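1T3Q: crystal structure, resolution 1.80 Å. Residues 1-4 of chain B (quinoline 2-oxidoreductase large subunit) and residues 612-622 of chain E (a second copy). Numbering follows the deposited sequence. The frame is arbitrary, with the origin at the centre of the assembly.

Chain B (1-4) MMKH
Chain E (612-622) ADATHPPGFDA

The most unusual feature of this contact is that the chain start itself takes part. The backbone N of Met B1 lies 2.7 Å from the O of water 1, which accepts a hydrogen bond from it. The same water O accepts a second one from Gly E619 N at 2.9 Å, so it bridges two backbone donors.

In register, Met B1 CA is 4.2 Å from Gly E619 CA, and Met B2 CA is 4.8 Å from Asp E621 CA. From B1 to B2 and E619 to E621 the chains run obliquely in roughly the same sense. The stretches bury 433 Å², both sides summed.

Chain B leaves Met B1 with psi 136° and enters a 3-10 segment over residues 2-4, with phi/psi of -60/-29, -66/-16 and -82/-16. His B4 N closes it on Met B1 O at 3.0 Å. In chain E, a 3-10 segment spans 613-615. Thr E615 (chi1 p) steadies it, with N and OG1 bonding Ala E612 O at 2.9 and 2.7 Å. His E616 (-73/137) and Pro E617 (-77/156) are extended. A type II turn then runs from Pro E617 to Phe E620, closed by Phe E620 N to Pro E617 O at 3.1 Å. Pro E618 has phi/psi -56/137. Gly E619 has 77/6, a positive phi that favours glycine.

Met B2 N donates a hydrogen bond to Phe E620 O, 2.9 Å, with 153° at the hydrogen. Water 2 donates to the same Phe E620 O at 2.7 Å. It accepts from Ala E622 N at 3.0 Å and, weakly, from Lys B3 N at 3.3 Å.

Met B1 is m, m, t. Its CB points sideways, but the flexible thioether end comes nearer to chain E. SD lies 3.3 Å from Pro E617 O, and makes an apolar contact with Phe E620 CB at 3.9 Å. CE reaches 3.7 Å from His E616 CB. The CB of His E616 (chi1 m, chi2 4°) points toward chain B. The residue is buried, as is Phe E620 (chi1 t), whose ring end leads away.

Met B2 is m, m, m. Its CB points toward chain E and lies 3.6 Å from Asp E621 CB, while its end leads away. Asp E621 (-115/105, chi1 t) has both carboxylate oxygens bonded outside this contact.

Lys B3 is buried. From chi1 p the chain runs t, t, t, carrying NZ to Asp E613 OD2 at 2.6 Å, a salt bridge of ammonium and carboxylate. NZ is also hydrogen-bonded elsewhere in the structure. Asp E613 (-47/-34) uses chi1 t.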

# COMPACT_ATOMS: atom_id res chain seq x y z
N MET B 1 -31.88 -23.60 -0.08
CA MET B 1 -30.72 -22.85 -0.64
C MET B 1 -29.52 -23.00 0.30
O MET B 1 -29.66 -22.88 1.51
CB MET B 1 -31.07 -21.37 -0.79
CG MET B 1 -32.25 -21.12 -1.73
SD MET B 1 -31.93 -21.72 -3.40
CE MET B 1 -33.46 -21.24 -4.22
N MET B 2 -28.35 -23.26 -0.27
CA MET B 2 -27.15 -23.43 0.54
C MET B 2 -26.79 -22.20 1.36
O MET B 2 -26.21 -22.31 2.44
CB MET B 2 -25.96 -23.82 -0.35
CG MET B 2 -26.06 -25.23 -0.93
SD MET B 2 -26.42 -26.46 0.34
CE MET B 2 -24.93 -26.34 1.36
N LYS B 3 -27.15 -21.02 0.87
CA LYS B 3 -26.84 -19.78 1.59
C LYS B 3 -27.60 -19.68 2.91
O LYS B 3 -27.24 -18.88 3.77
CB LYS B 3 -27.15 -18.56 0.71
CG LYS B 3 -28.62 -18.37 0.38
CD LYS B 3 -28.84 -17.14 -0.49
CE LYS B 3 -30.31 -16.88 -0.72
NZ LYS B 3 -30.52 -15.59 -1.44
N HIS B 4 -28.63 -20.50 3.07
CA HIS B 4 -29.44 -20.50 4.29
C HIS B 4 -28.81 -21.32 5.41
O HIS B 4 -29.20 -21.19 6.57
CB HIS B 4 -30.83 -21.10 4.00
CG HIS B 4 -31.69 -20.23 3.14
ND1 HIS B 4 -32.83 -20.71 2.52
CD2 HIS B 4 -31.61 -18.92 2.82
CE1 HIS B 4 -33.41 -19.72 1.85
NE2 HIS B 4 -32.69 -18.63 2.02
N ALA E 612 -30.79 -11.90 -8.14
CA ALA E 612 -32.15 -12.35 -8.46
C ALA E 612 -32.47 -13.69 -7.80
O ALA E 612 -32.59 -14.72 -8.45
CB ALA E 612 -32.33 -12.44 -9.98
N ASP E 613 -32.60 -13.62 -6.48
CA ASP E 613 -32.90 -14.73 -5.59
C ASP E 613 -34.06 -15.63 -6.06
O ASP E 613 -34.03 -16.85 -5.84
CB ASP E 613 -33.19 -14.13 -4.20
CG ASP E 613 -33.73 -15.13 -3.22
OD1 ASP E 613 -34.91 -15.52 -3.36
OD2 ASP E 613 -32.98 -15.50 -2.30
N ALA E 614 -35.06 -15.04 -6.71
CA ALA E 614 -36.21 -15.80 -7.18
C ALA E 614 -35.91 -16.73 -8.36
O ALA E 614 -36.66 -17.67 -8.61
CB ALA E 614 -37.34 -14.85 -7.55
N THR E 615 -34.82 -16.47 -9.07
CA THR E 615 -34.44 -17.29 -10.23
C THR E 615 -33.59 -18.50 -9.84
O THR E 615 -33.31 -19.35 -10.69
CB THR E 615 -33.64 -16.47 -11.26
OG1 THR E 615 -32.37 -16.11 -10.70
CG2 THR E 615 -34.39 -15.22 -11.65
N HIS E 616 -33.18 -18.57 -8.58
CA HIS E 616 -32.33 -19.67 -8.13
C HIS E 616 -33.06 -21.00 -7.99
O HIS E 616 -34.18 -21.06 -7.49
CB HIS E 616 -31.69 -19.32 -6.78
CG HIS E 616 -30.81 -18.11 -6.82
ND1 HIS E 616 -30.65 -17.34 -7.96
CD2 HIS E 616 -30.04 -17.53 -5.87
CE1 HIS E 616 -29.83 -16.34 -7.69
NE2 HIS E 616 -29.44 -16.43 -6.43
N PRO E 617 -32.43 -22.09 -8.46
CA PRO E 617 -33.02 -23.43 -8.37
C PRO E 617 -32.88 -23.94 -6.94
O PRO E 617 -31.99 -23.52 -6.20
CB PRO E 617 -32.18 -24.23 -9.36
CG PRO E 617 -30.84 -23.57 -9.28
CD PRO E 617 -31.20 -22.11 -9.28
N PRO E 618 -33.76 -24.87 -6.53
CA PRO E 618 -33.68 -25.40 -5.16
C PRO E 618 -32.32 -26.01 -4.81
O PRO E 618 -31.72 -26.72 -5.62
CB PRO E 618 -34.82 -26.43 -5.13
CG PRO E 618 -34.92 -26.88 -6.56
CD PRO E 618 -34.78 -25.58 -7.32
N GLY E 619 -31.84 -25.72 -3.61
CA GLY E 619 -30.56 -26.24 -3.15
C GLY E 619 -29.34 -25.55 -3.73
O GLY E 619 -28.21 -25.97 -3.50
N PHE E 620 -29.57 -24.49 -4.49
CA PHE E 620 -28.50 -23.73 -5.14
C PHE E 620 -27.55 -23.06 -4.15
O PHE E 620 -27.96 -22.63 -3.07
CB PHE E 620 -29.13 -22.64 -6.02
CG PHE E 620 -28.15 -21.91 -6.89
CD1 PHE E 620 -28.07 -20.52 -6.84
CD2 PHE E 620 -27.36 -22.59 -7.81
CE1 PHE E 620 -27.23 -19.81 -7.70
CE2 PHE E 620 -26.51 -21.89 -8.68
CZ PHE E 620 -26.45 -20.50 -8.62
N ASP E 621 -26.27 -22.99 -4.51
CA ASP E 621 -25.28 -22.30 -3.69
C ASP E 621 -24.87 -21.15 -4.59
O ASP E 621 -24.15 -21.34 -5.57
CB ASP E 621 -24.07 -23.18 -3.38
CG ASP E 621 -23.09 -22.49 -2.43
OD1 ASP E 621 -22.13 -23.14 -1.97
OD2 ASP E 621 -23.29 -21.29 -2.14
N ALA E 622 -25.35 -19.95 -4.26
CA ALA E 622 -25.08 -18.76 -5.06
C ALA E 622 -23.68 -18.17 -4.97
O ALA E 622 -23.40 -17.14 -5.57
CB ALA E 622 -26.12 -17.69 -4.73
O HOH W 1 -33.75 -24.47 -1.75
O HOH W 2 -27.62 -20.12 -2.29